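Local coordinates for protein DegQ (Legionella fallonii, PDB 3PV2) that cleaves proteins as a self-compartmentizing HtrA-family protease, with a trypsin-like domain and PDZ domains, assembling into large 12-mers, at the interface of chains A and B. Residues are numbered along the deposited sequence; one frame, centred on the assembly and turned at random. Chains: chain A/B, DegQ.

The interface of chains A and B. Residues chain A 434, 436, 449; chain B 270-271, 274.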
loop_
_atom_site.group_PDB
_atom_site.type_symbol
_atom_site.label_atom_id
_atom_site.label_comp_id
_atom_site.label_asym_id
_atom_site.label_seq_id
_atom_site.Cartn_x
_atom_site.Cartn_y
_atom_site.Cartn_z
ATOM N N GLU A 434 -9.218 62.051 5.927
ATOM C CA GLU A 434 -9.165 60.820 6.703
ATOM C C GLU A 434 -10.476 60.662 7.466
ATOM O O GLU A 434 -11.044 61.658 7.902
ATOM C CB GLU A 434 -8.049 60.938 7.730
ATOM C CG GLU A 434 -8.109 62.317 8.499
ATOM C CD GLU A 434 -7.462 62.308 9.861
ATOM O OE1 GLU A 434 -6.220 62.428 9.904
ATOM O OE2 GLU A 434 -8.203 62.218 10.883
ATOM N N LEU A 436 -11.751 58.648 10.813
ATOM C CA LEU A 436 -11.315 57.927 11.981
ATOM C C LEU A 436 -12.492 57.046 12.454
ATOM O O LEU A 436 -13.561 57.520 12.718
ATOM C CB LEU A 436 -10.872 58.866 13.087
ATOM C CG LEU A 436 -10.580 58.085 14.367
ATOM C CD1 LEU A 436 -9.358 57.193 14.140
ATOM C CD2 LEU A 436 -10.421 58.989 15.589
ATOM N N LEU A 449 -7.964 54.216 10.637
ATOM C CA LEU A 449 -7.978 55.467 9.868
ATOM C C LEU A 449 -8.163 55.107 8.413
ATOM O O LEU A 449 -7.369 54.385 7.841
ATOM C CB LEU A 449 -6.649 56.209 10.044
ATOM C CG LEU A 449 -6.655 57.695 10.363
ATOM C CD1 LEU A 449 -5.381 58.342 9.784
ATOM C CD2 LEU A 449 -7.887 58.429 9.857
ATOM N N GLU B 270 0.514 58.117 12.220
ATOM C CA GLU B 270 -0.775 58.565 11.598
ATOM C C GLU B 270 -1.953 58.626 12.529
ATOM O O GLU B 270 -2.760 59.532 12.350
ATOM C CB GLU B 270 -1.129 57.753 10.343
ATOM C CG GLU B 270 0.025 57.870 9.233
ATOM C CD GLU B 270 0.454 59.324 8.836
ATOM O OE1 GLU B 270 -0.372 60.125 8.284
ATOM O OE2 GLU B 270 1.686 59.640 9.039
ATOM N N LEU B 271 -2.106 57.680 13.449
ATOM C CA LEU B 271 -3.175 57.749 14.462
ATOM C C LEU B 271 -2.948 58.922 15.418
ATOM O O LEU B 271 -3.877 59.639 15.765
ATOM C CB LEU B 271 -3.267 56.433 15.277
ATOM C CG LEU B 271 -4.417 55.405 15.149
ATOM C CD1 LEU B 271 -5.550 55.835 14.185
ATOM C CD2 LEU B 271 -3.931 53.989 14.823
ATOM N N ALA B 274 -4.007 62.070 13.599
ATOM C CA ALA B 274 -5.443 62.097 13.361
ATOM C C ALA B 274 -6.215 62.424 14.636
ATOM O O ALA B 274 -7.317 62.962 14.582
ATOM C CB ALA B 274 -5.904 60.770 12.788
#
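A:Leu449 lies against one side of the short helix 269-274 of the neighbouring subunit, touching B:Ala274 and the backbone of B:Glu270. From its strand, 444-450, the side chain can be traced atom by atom. A:Leu449 CB is 5.4 Å from B:Ala274 CB, too far to pack. At the branch point, A:Leu449 CG is 4.0 Å from B:Ala274 CB. A:Leu449 CD1 reaches into the corner between B:Ala274 CB and the carbonyl oxygen of B:Glu270, coming to 3.9 Å from B:Glu270 O. A:Leu449 CD2 turns back onto its own chain, 3.3 Å from A:Glu434 CB. The chi1 of -133° falls away from the staggered values, so this rotamer should be read with some reserve.

A:Glu434 meets the methyl of B:Ala274 tip-on. Its CG occupies the crowded position between backbone N and carbonyl carbon (chi1 47°), and the chain then runs extended, carrying the carboxylate to the helix. A:Glu434 OE1 and OE2 each lie 3.3 Å from B:Ala274 CB; these near-equal distances centre the methyl between the oxygens, displaced from the carboxylate plane. This is van der Waals contact, since no nitrogen or oxygen comes within bonding reach across the patch.

Beside it, A:Leu436 and B:Leu271 cross at about a right angle, meeting by one methyl each. The patch, 181 Å² of summed hidden surface, joins residues within the first PDZ domain of B to A:Glu434, in the loop just before strand 435-441, and to strands 435-441 and 444-450 of A. It forms part of a contact between subunits of the 12-mer. At its edge, A:Leu436 CD1 ends 4.0 Å from B:Leu271 CD1.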